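Long-range contacts in aminotransferase class-III (Ochrobactrum anthropi, PDB 5GHG), which probably transfers amino groups between amines or amino acids and carbonyl compounds, as an omega-transaminase of the class-III family, using a pyridoxal-phosphate cofactor: residues A121-R132 and F299-I309; E364-G372 and L447-T455. The protein carries 1 engineered substitution. All coordinates share one frame; numbering follows the deposited sequence.

Contact 1: A121-R132 and F299-I309; sequences ANDTVVKLIWYR and FLINERVYAPI
Phe299 and Val125 meet ring face to methyl where strand 297-301 runs beside helix 118-135. Val125 CG2 stands 3.8 Å from the centroid of the Phe299 ring, a CH-pi contact over the face. The phenyl sits in the crowded position between its backbone N and carbonyl carbon (chi1 61°), which turns it out to the helix. Thr124 CG2 comes up obliquely at 3.8 Å from Phe299 CZ, while Leu128 CD1 reaches the ring edge. Leu128 carries this tight, mostly buried core onward: its CG lies 3.7 Å from Ile309 CD1, the two side chains crossing at about a right angle, and its CD2 touches Val305 CG1.

The partly exposed side is looser and more polar. At its rim Ile309 CG2 comes to the Tyr131 ring edge, 3.8 Å from Tyr131 CD2. The Arg132 side chain, extended from CG to NE, lays its guanidinium edge against two backbone carbonyls of helix 303-306. Arg132 NE donates to Val305 O at 3.1 Å, in the carbonyl plane and on a lone pair, though the N-H angle is a bent 140°. The bond from Arg132 NH2 to Arg304 O, also 3.1 Å, is straighter at 159° but arrives above the carbonyl plane. Pro308 CG, 3.5 Å from Arg132 NE, packs obliquely on the same group. A leucine in place of Arg132 would probably leave Val305 O and Arg304 O without these donors and loosen the hold of the helix end on residues 304-308. The Arg304 side chain forms a salt bridge with Asp281.

Helix 118-135 packs across one face of the mixed sheet, over strands 111-115, 297-301, 282-285 and 254-258, at the core of the large cofactor-binding domain of fold-type I pyridoxal-phosphate enzymes; Asn122 near its start lines the aminated cofactor's pocket.

Contact 2: E364-G372 and L447-T455; sequences ELQDHPLVG and LNDVQASLT
His368 is set between two carbons of different segments: Leu447 CB lies over one face of the imidazole, and Pro369 CD, from the next residue of its own segment, over the opposite face. The first is a CH-pi contact, with CB 3.6 Å from the ring centroid. Both ring nitrogens are engaged close to the ring plane. His368 NE2 donates to Asn448 OD1 at 2.8 Å, the donor tilted from the amide carbonyl plane, and ring and amide planes are 27° apart. On the other side His368 ND1 accepts from Leu370 N at 3.1 Å, with a nearly straight N-H angle of 166°. This pair of bonds fixes the ring's rotation and is consistent with the proton on NE2.

Leu370 reaches the helix by its two methyls. CD1 meets Val450 CG1 at 3.8 Å and also lies beside Leu447 O, whereas CD2 goes to Leu454 CD1. Gln451, bent at chi2 (68°), curls its amide back over this leucine, bringing OE1 3.5 Å from Leu370 CD2, and the same amide lies loosely against Pro369 CG. Val371 CG2 meets Leu447 CD1 at about a right angle; at 3.5 Å this pair is tighter than usual van der Waals contact.

The backbone supplies the curve: successive type I turns, Leu365 to His368 and His368 to Val371, present these side chains to one flank of the helix. The arrangement joins the paired turns that lead into strand 371-377, outermost of its sheet within the chain, to the C-terminal helix 433-455, in the smaller domain of the class-III aminotransferase fold.

Contact 1 and contact 2 lie on opposite sides of the chain's centre, their centres 47 Å apart and their nearest atoms about 29 Å apart, so neither touches the other. They follow in series: the 299-309 segment is complete before 364-372 begins. No helix, strand or sheet is common to both. Contact 1 joins helix 118-135 to the sheet that holds strands 111-115 and 297-301, with the start of the helix at the cofactor, and is reached by the second subunit; contact 2 belongs to the other sheet, ending at strand 371-377, and no other chain of the assembly touches its segments. Each thus lies in a different part of the fold, contact 1 in the cofactor-binding domain and contact 2 in the smaller one.

Contact 1: A121-R132 and F299-I309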
loop_
_atom_site.group_PDB
_atom_site.type_symbol
_atom_site.label_atom_id
_atom_site.label_comp_id
_atom_site.label_asym_id
_atom_site.label_seq_id
_atom_site.Cartn_x
_atom_site.Cartn_y
_atom_site.Cartn_z
ATOM N N ALA B 121 -0.134 1.724 -7.172
ATOM C CA ALA B 121 -0.538 2.156 -8.507
ATOM C C ALA B 121 0.492 1.734 -9.550
ATOM O O ALA B 121 0.153 1.123 -10.562
ATOM C CB ALA B 121 -0.760 3.667 -8.539
ATOM N N ASN B 122 1.762 2.063 -9.317
ATOM C CA ASN B 122 2.805 1.700 -10.272
ATOM C C ASN B 122 2.957 0.191 -10.390
ATOM O O ASN B 122 3.234 -0.335 -11.479
ATOM C CB ASN B 122 4.123 2.357 -9.880
ATOM C CG ASN B 122 4.196 3.804 -10.328
ATOM O OD1 ASN B 122 3.583 4.170 -11.343
ATOM N ND2 ASN B 122 4.912 4.635 -9.578
ATOM N N ASP B 123 2.820 -0.519 -9.273
ATOM C CA ASP B 123 2.864 -1.977 -9.292
ATOM C C ASP B 123 1.745 -2.548 -10.180
ATOM O O ASP B 123 1.975 -3.445 -10.998
ATOM C CB ASP B 123 2.744 -2.490 -7.856
ATOM C CG ASP B 123 3.060 -3.960 -7.721
ATOM O OD1 ASP B 123 2.235 -4.769 -8.177
ATOM O OD2 ASP B 123 4.117 -4.301 -7.121
ATOM N N THR B 124 0.527 -2.035 -10.011
ATOM C CA THR B 124 -0.595 -2.476 -10.818
ATOM C C THR B 124 -0.414 -2.092 -12.300
ATOM O O THR B 124 -0.811 -2.849 -13.187
ATOM C CB THR B 124 -1.891 -1.877 -10.274
ATOM O OG1 THR B 124 -2.011 -2.235 -8.904
ATOM C CG2 THR B 124 -3.117 -2.369 -11.054
ATOM N N VAL B 125 0.134 -0.915 -12.571
ATOM C CA VAL B 125 0.411 -0.545 -13.957
ATOM C C VAL B 125 1.321 -1.587 -14.612
ATOM O O VAL B 125 1.072 -2.028 -15.740
ATOM C CB VAL B 125 1.011 0.873 -14.053
ATOM C CG1 VAL B 125 1.612 1.109 -15.440
ATOM C CG2 VAL B 125 -0.082 1.926 -13.773
ATOM N N VAL B 126 2.397 -1.993 -13.912
ATOM C CA VAL B 126 3.298 -2.989 -14.470
ATOM C C VAL B 126 2.540 -4.301 -14.736
ATOM O O VAL B 126 2.707 -4.937 -15.791
ATOM C CB VAL B 126 4.504 -3.224 -13.553
ATOM C CG1 VAL B 126 5.332 -4.410 -14.086
ATOM C CG2 VAL B 126 5.386 -1.962 -13.490
ATOM N N LYS B 127 1.700 -4.715 -13.786
ATOM C CA LYS B 127 0.931 -5.942 -13.939
ATOM C C LYS B 127 -0.029 -5.839 -15.129
ATOM O O LYS B 127 -0.163 -6.788 -15.918
ATOM C CB LYS B 127 0.142 -6.223 -12.651
ATOM C CG LYS B 127 -0.184 -7.664 -12.421
ATOM C CD LYS B 127 -0.565 -7.941 -10.969
ATOM C CE LYS B 127 -1.974 -7.608 -10.687
ATOM N NZ LYS B 127 -2.419 -8.258 -9.422
ATOM N N LEU B 128 -0.707 -4.709 -15.251
ATOM C CA LEU B 128 -1.640 -4.502 -16.347
ATOM C C LEU B 128 -0.912 -4.546 -17.694
ATOM O O LEU B 128 -1.409 -5.130 -18.654
ATOM C CB LEU B 128 -2.367 -3.172 -16.167
ATOM C CG LEU B 128 -3.360 -2.669 -17.213
ATOM C CD1 LEU B 128 -4.204 -1.565 -16.591
ATOM C CD2 LEU B 128 -2.631 -2.147 -18.477
ATOM N N ILE B 129 0.282 -3.966 -17.753
ATOM C CA ILE B 129 1.062 -3.965 -18.992
ATOM C C ILE B 129 1.451 -5.385 -19.391
ATOM O O ILE B 129 1.359 -5.757 -20.570
ATOM C CB ILE B 129 2.288 -3.050 -18.835
ATOM C CG1 ILE B 129 1.831 -1.593 -18.856
ATOM C CG2 ILE B 129 3.322 -3.303 -19.952
ATOM C CD1 ILE B 129 2.921 -0.635 -18.499
ATOM N N TRP B 130 1.884 -6.210 -18.424
ATOM C CA TRP B 130 2.221 -7.593 -18.742
ATOM C C TRP B 130 0.985 -8.373 -19.210
ATOM O O TRP B 130 1.040 -9.140 -20.184
ATOM C CB TRP B 130 2.847 -8.292 -17.540
ATOM C CG TRP B 130 4.165 -7.791 -17.157
ATOM C CD1 TRP B 130 4.966 -6.955 -17.871
ATOM C CD2 TRP B 130 4.876 -8.094 -15.950
ATOM N NE1 TRP B 130 6.129 -6.715 -17.189
ATOM C CE2 TRP B 130 6.103 -7.403 -16.005
ATOM C CE3 TRP B 130 4.593 -8.887 -14.836
ATOM C CZ2 TRP B 130 7.048 -7.465 -14.976
ATOM C CZ3 TRP B 130 5.540 -8.962 -13.809
ATOM C CH2 TRP B 130 6.748 -8.249 -13.889
ATOM N N TYR B 131 -0.120 -8.212 -18.497
ATOM C CA TYR B 131 -1.375 -8.822 -18.893
ATOM C C TYR B 131 -1.759 -8.402 -20.310
ATOM O O TYR B 131 -2.132 -9.233 -21.138
ATOM C CB TYR B 131 -2.470 -8.411 -17.890
ATOM C CG TYR B 131 -3.808 -9.003 -18.172
ATOM C CD1 TYR B 131 -4.183 -10.223 -17.629
ATOM C CD2 TYR B 131 -4.716 -8.338 -18.998
ATOM C CE1 TYR B 131 -5.435 -10.754 -17.877
ATOM C CE2 TYR B 131 -5.948 -8.869 -19.273
ATOM C CZ TYR B 131 -6.308 -10.075 -18.708
ATOM O OH TYR B 131 -7.547 -10.604 -18.992
ATOM N N ARG B 132 -1.614 -7.113 -20.602
ATOM C CA ARG B 132 -1.988 -6.565 -21.893
ATOM C C ARG B 132 -1.114 -7.129 -23.027
ATOM O O ARG B 132 -1.622 -7.469 -24.095
ATOM C CB ARG B 132 -1.882 -5.040 -21.837
ATOM C CG ARG B 132 -2.210 -4.317 -23.121
ATOM C CD ARG B 132 -2.048 -2.807 -22.974
ATOM N NE ARG B 132 -2.299 -2.103 -24.223
ATOM C CZ ARG B 132 -1.397 -1.912 -25.179
ATOM N NH1 ARG B 132 -0.158 -2.366 -25.044
ATOM N NH2 ARG B 132 -1.731 -1.260 -26.276
ATOM N N PHE B 299 -4.536 5.686 -11.222
ATOM C CA PHE B 299 -3.892 5.872 -12.515
ATOM C C PHE B 299 -4.956 5.907 -13.605
ATOM O O PHE B 299 -6.035 5.315 -13.472
ATOM C CB PHE B 299 -2.812 4.827 -12.785
ATOM C CG PHE B 299 -3.302 3.399 -12.820
ATOM C CD1 PHE B 299 -3.333 2.629 -11.663
ATOM C CD2 PHE B 299 -3.670 2.806 -14.034
ATOM C CE1 PHE B 299 -3.743 1.305 -11.705
ATOM C CE2 PHE B 299 -4.102 1.489 -14.081
ATOM C CZ PHE B 299 -4.139 0.733 -12.922
ATOM N N LEU B 300 -4.659 6.661 -14.655
ATOM C CA LEU B 300 -5.511 6.775 -15.830
ATOM C C LEU B 300 -4.834 6.068 -16.995
ATOM O O LEU B 300 -3.599 6.109 -17.123
ATOM C CB LEU B 300 -5.724 8.241 -16.192
ATOM C CG LEU B 300 -6.570 9.065 -15.210
ATOM C CD1 LEU B 300 -6.298 10.539 -15.412
ATOM C CD2 LEU B 300 -8.019 8.769 -15.498
ATOM N N ILE B 301 -5.636 5.447 -17.858
ATOM C CA ILE B 301 -5.102 4.867 -19.083
ATOM C C ILE B 301 -5.909 5.363 -20.270
ATOM O O ILE B 301 -7.116 5.626 -20.161
ATOM C CB ILE B 301 -5.092 3.319 -19.045
ATOM C CG1 ILE B 301 -6.508 2.784 -19.003
ATOM C CG2 ILE B 301 -4.304 2.814 -17.834
ATOM C CD1 ILE B 301 -6.569 1.275 -19.096
ATOM N N ASN B 302 -5.244 5.482 -21.416
ATOM C CA ASN B 302 -5.946 5.970 -22.595
ATOM C C ASN B 302 -6.572 4.800 -23.352
ATOM O O ASN B 302 -6.508 3.635 -22.925
ATOM C CB ASN B 302 -5.025 6.820 -23.455
ATOM C CG ASN B 302 -3.881 6.040 -24.070
ATOM O OD1 ASN B 302 -3.819 4.822 -23.979
ATOM N ND2 ASN B 302 -2.981 6.747 -24.721
ATOM N N GLU B 303 -7.224 5.108 -24.476
ATOM C CA GLU B 303 -7.929 4.070 -25.215
ATOM C C GLU B 303 -6.947 3.080 -25.856
ATOM O O GLU B 303 -7.220 1.880 -25.908
ATOM C CB GLU B 303 -8.833 4.706 -26.276
ATOM C CG GLU B 303 -9.730 3.703 -27.005
ATOM C CD GLU B 303 -10.729 3.018 -26.079
ATOM O OE1 GLU B 303 -11.116 1.876 -26.383
ATOM O OE2 GLU B 303 -11.131 3.612 -25.034
ATOM N N ARG B 304 -5.807 3.573 -26.324
ATOM C CA ARG B 304 -4.771 2.706 -26.855
ATOM C C ARG B 304 -4.423 1.593 -25.871
ATOM O O ARG B 304 -4.333 0.422 -26.242
ATOM C CB ARG B 304 -3.527 3.534 -27.188
ATOM C CG ARG B 304 -2.305 2.748 -27.633
ATOM C CD ARG B 304 -1.091 3.643 -27.628
ATOM N NE ARG B 304 0.104 2.991 -28.154
ATOM C CZ ARG B 304 1.313 3.538 -28.152
ATOM N NH1 ARG B 304 1.496 4.747 -27.630
ATOM N NH2 ARG B 304 2.338 2.873 -28.667
ATOM N N VAL B 305 -4.236 1.952 -24.591
ATOM C CA VAL B 305 -3.943 0.951 -23.579
ATOM C C VAL B 305 -5.162 0.104 -23.288
ATOM O O VAL B 305 -5.067 -1.123 -23.177
ATOM C CB VAL B 305 -3.406 1.624 -22.299
ATOM C CG1 VAL B 305 -3.232 0.608 -21.174
ATOM C CG2 VAL B 305 -2.092 2.347 -22.588
ATOM N N TYR B 306 -6.327 0.735 -23.149
ATOM C CA TYR B 306 -7.518 0.036 -22.673
ATOM C C TYR B 306 -8.119 -0.899 -23.735
ATOM O O TYR B 306 -8.677 -1.932 -23.377
ATOM C CB TYR B 306 -8.575 1.044 -22.223
ATOM C CG TYR B 306 -9.853 0.418 -21.696
ATOM C CD1 TYR B 306 -9.874 -0.279 -20.500
ATOM C CD2 TYR B 306 -11.053 0.545 -22.408
ATOM C CE1 TYR B 306 -11.045 -0.848 -20.015
ATOM C CE2 TYR B 306 -12.227 -0.017 -21.940
ATOM C CZ TYR B 306 -12.219 -0.712 -20.744
ATOM O OH TYR B 306 -13.390 -1.278 -20.284
ATOM N N ALA B 307 -8.006 -0.551 -25.013
ATOM C CA ALA B 307 -8.721 -1.286 -26.074
ATOM C C ALA B 307 -8.489 -2.804 -26.034
ATOM O O ALA B 307 -9.473 -3.547 -26.005
ATOM C CB ALA B 307 -8.335 -0.719 -27.438
ATOM N N PRO B 308 -7.239 -3.305 -26.015
ATOM C CA PRO B 308 -7.058 -4.773 -26.010
ATOM C C PRO B 308 -7.440 -5.461 -24.704
ATOM O O PRO B 308 -7.575 -6.685 -24.698
ATOM C CB PRO B 308 -5.558 -4.948 -26.290
ATOM C CG PRO B 308 -4.930 -3.657 -25.868
ATOM C CD PRO B 308 -5.961 -2.589 -26.114
ATOM N N ILE B 309 -7.587 -4.738 -23.598
ATOM C CA ILE B 309 -8.000 -5.357 -22.352
ATOM C C ILE B 309 -9.432 -4.975 -21.982
ATOM O O ILE B 309 -9.878 -5.264 -20.876
ATOM C CB ILE B 309 -7.035 -5.049 -21.189
ATOM C CG1 ILE B 309 -6.948 -3.545 -20.928
ATOM C CG2 ILE B 309 -5.657 -5.624 -21.469
ATOM C CD1 ILE B 309 -5.980 -3.203 -19.788
#

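Contact 2: E364-G372 and L447-T455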
loop_
_atom_site.group_PDB
_atom_site.type_symbol
_atom_site.label_atom_id
_atom_site.label_comp_id
_atom_site.label_asym_id
_atom_site.label_seq_id
_atom_site.Cartn_x
_atom_site.Cartn_y
_atom_site.Cartn_z
ATOM N N GLU B 364 18.652 33.936 -6.381
ATOM C CA GLU B 364 19.498 35.002 -5.862
ATOM C C GLU B 364 20.615 34.470 -4.972
ATOM O O GLU B 364 21.556 35.212 -4.686
ATOM C CB GLU B 364 18.652 36.027 -5.088
ATOM C CG GLU B 364 17.643 36.749 -5.963
ATOM C CD GLU B 364 16.630 37.576 -5.173
ATOM O OE1 GLU B 364 16.697 37.598 -3.931
ATOM O OE2 GLU B 364 15.751 38.207 -5.804
ATOM N N LEU B 365 20.540 33.209 -4.541
ATOM C CA LEU B 365 21.578 32.600 -3.734
ATOM C C LEU B 365 22.589 31.803 -4.553
ATOM O O LEU B 365 23.470 31.186 -3.970
ATOM C CB LEU B 365 20.957 31.668 -2.677
ATOM C CG LEU B 365 19.796 32.230 -1.877
ATOM C CD1 LEU B 365 19.360 31.189 -0.864
ATOM C CD2 LEU B 365 20.152 33.554 -1.216
ATOM N N GLN B 366 22.459 31.800 -5.883
ATOM C CA GLN B 366 23.332 30.995 -6.727
ATOM C C GLN B 366 24.806 31.316 -6.508
ATOM O O GLN B 366 25.657 30.443 -6.675
ATOM C CB GLN B 366 22.994 31.226 -8.208
ATOM C CG GLN B 366 21.796 30.436 -8.653
ATOM C CD GLN B 366 21.390 30.773 -10.067
ATOM O OE1 GLN B 366 21.423 31.942 -10.481
ATOM N NE2 GLN B 366 21.003 29.748 -10.815
ATOM N N ASP B 367 25.120 32.568 -6.185
ATOM C CA ASP B 367 26.495 32.979 -5.973
ATOM C C ASP B 367 26.988 32.717 -4.552
ATOM O O ASP B 367 28.146 33.014 -4.254
ATOM C CB ASP B 367 26.656 34.460 -6.320
ATOM C CG ASP B 367 25.705 35.356 -5.519
ATOM O OD1 ASP B 367 24.748 34.822 -4.879
ATOM O OD2 ASP B 367 25.905 36.594 -5.544
ATOM N N HIS B 368 26.148 32.181 -3.669
ATOM C CA HIS B 368 26.628 31.848 -2.335
ATOM C C HIS B 368 27.759 30.827 -2.426
ATOM O O HIS B 368 27.697 29.897 -3.238
ATOM C CB HIS B 368 25.490 31.292 -1.462
ATOM C CG HIS B 368 25.819 31.256 -0.004
ATOM N ND1 HIS B 368 26.584 30.261 0.559
ATOM C CD2 HIS B 368 25.523 32.120 1.003
ATOM C CE1 HIS B 368 26.729 30.491 1.853
ATOM N NE2 HIS B 368 26.094 31.616 2.147
ATOM N N PRO B 369 28.789 30.935 -1.578
ATOM C CA PRO B 369 29.921 30.002 -1.688
ATOM C C PRO B 369 29.561 28.540 -1.465
ATOM O O PRO B 369 30.314 27.664 -1.896
ATOM C CB PRO B 369 30.898 30.499 -0.610
ATOM C CG PRO B 369 30.092 31.382 0.278
ATOM C CD PRO B 369 29.034 31.993 -0.591
ATOM N N LEU B 370 28.433 28.247 -0.820
ATOM C CA LEU B 370 28.031 26.870 -0.557
ATOM C C LEU B 370 27.045 26.307 -1.572
ATOM O O LEU B 370 26.641 25.150 -1.446
ATOM C CB LEU B 370 27.417 26.767 0.838
ATOM C CG LEU B 370 28.385 26.882 2.007
ATOM C CD1 LEU B 370 27.617 26.730 3.314
ATOM C CD2 LEU B 370 29.464 25.824 1.902
ATOM N N VAL B 371 26.627 27.090 -2.558
ATOM C CA VAL B 371 25.537 26.679 -3.442
ATOM C C VAL B 371 26.158 26.229 -4.778
ATOM O O VAL B 371 26.739 27.038 -5.503
ATOM C CB VAL B 371 24.519 27.781 -3.625
ATOM C CG1 VAL B 371 23.531 27.419 -4.750
ATOM C CG2 VAL B 371 23.748 28.022 -2.315
ATOM N N GLY B 372 26.027 24.943 -5.096
ATOM C CA GLY B 372 26.511 24.439 -6.363
ATOM C C GLY B 372 25.518 24.657 -7.484
ATOM O O GLY B 372 25.901 25.015 -8.600
ATOM N N LEU B 447 22.715 29.146 5.252
ATOM C CA LEU B 447 23.939 28.936 4.487
ATOM C C LEU B 447 25.080 29.800 5.034
ATOM O O LEU B 447 26.225 29.357 5.071
ATOM C CB LEU B 447 23.697 29.225 3.014
ATOM C CG LEU B 447 22.685 28.256 2.392
ATOM C CD1 LEU B 447 22.501 28.536 0.914
ATOM C CD2 LEU B 447 23.106 26.820 2.615
ATOM N N ASN B 448 24.773 31.023 5.471
ATOM C CA ASN B 448 25.804 31.857 6.102
ATOM C C ASN B 448 26.308 31.234 7.404
ATOM O O ASN B 448 27.515 31.205 7.660
ATOM C CB ASN B 448 25.269 33.262 6.331
ATOM C CG ASN B 448 25.100 34.019 5.036
ATOM O OD1 ASN B 448 25.713 33.665 4.025
ATOM N ND2 ASN B 448 24.266 35.032 5.034
ATOM N N ASP B 449 25.394 30.729 8.242
ATOM C CA ASP B 449 25.794 30.060 9.479
ATOM C C ASP B 449 26.694 28.861 9.191
ATOM O O ASP B 449 27.722 28.670 9.852
ATOM C CB ASP B 449 24.576 29.592 10.264
ATOM C CG ASP B 449 23.894 30.720 11.022
ATOM O OD1 ASP B 449 24.457 31.836 11.052
ATOM O OD2 ASP B 449 22.786 30.465 11.595
ATOM N N VAL B 450 26.296 28.015 8.243
ATOM C CA VAL B 450 27.064 26.823 7.943
ATOM C C VAL B 450 28.443 27.210 7.397
ATOM O O VAL B 450 29.463 26.620 7.767
ATOM C CB VAL B 450 26.303 25.919 6.950
ATOM C CG1 VAL B 450 27.186 24.772 6.523
ATOM C CG2 VAL B 450 25.017 25.381 7.602
ATOM N N GLN B 451 28.479 28.195 6.506
ATOM C CA GLN B 451 29.754 28.654 5.963
ATOM C C GLN B 451 30.679 29.153 7.076
ATOM O O GLN B 451 31.861 28.801 7.123
ATOM C CB GLN B 451 29.509 29.740 4.925
ATOM C CG GLN B 451 30.764 30.441 4.418
ATOM C CD GLN B 451 31.654 29.533 3.582
ATOM O OE1 GLN B 451 31.326 28.369 3.332
ATOM N NE2 GLN B 451 32.787 30.067 3.135
ATOM N N ALA B 452 30.140 29.950 7.997
ATOM C CA ALA B 452 30.943 30.425 9.123
ATOM C C ALA B 452 31.467 29.260 9.948
ATOM O O ALA B 452 32.633 29.249 10.362
ATOM C CB ALA B 452 30.124 31.373 9.988
ATOM N N SER B 453 30.618 28.268 10.199
ATOM C CA SER B 453 31.019 27.124 11.002
ATOM C C SER B 453 32.126 26.326 10.314
ATOM O O SER B 453 33.061 25.852 10.969
ATOM C CB SER B 453 29.803 26.243 11.287
ATOM O OG SER B 453 30.179 24.935 11.639
ATOM N N LEU B 454 32.042 26.183 8.993
ATOM C CA LEU B 454 33.064 25.450 8.264
ATOM C C LEU B 454 34.424 26.153 8.340
ATOM O O LEU B 454 35.451 25.494 8.476
ATOM C CB LEU B 454 32.645 25.266 6.804
ATOM C CG LEU B 454 31.432 24.352 6.599
ATOM C CD1 LEU B 454 31.073 24.266 5.120
ATOM C CD2 LEU B 454 31.702 22.976 7.150
ATOM N N THR B 455 34.435 27.479 8.278
ATOM C CA THR B 455 35.695 28.206 8.282
ATOM C C THR B 455 36.286 28.399 9.680
ATOM O O THR B 455 37.410 28.880 9.784
ATOM C CB THR B 455 35.536 29.571 7.600
ATOM O OG1 THR B 455 34.804 30.453 8.441
ATOM C CG2 THR B 455 34.803 29.443 6.289
#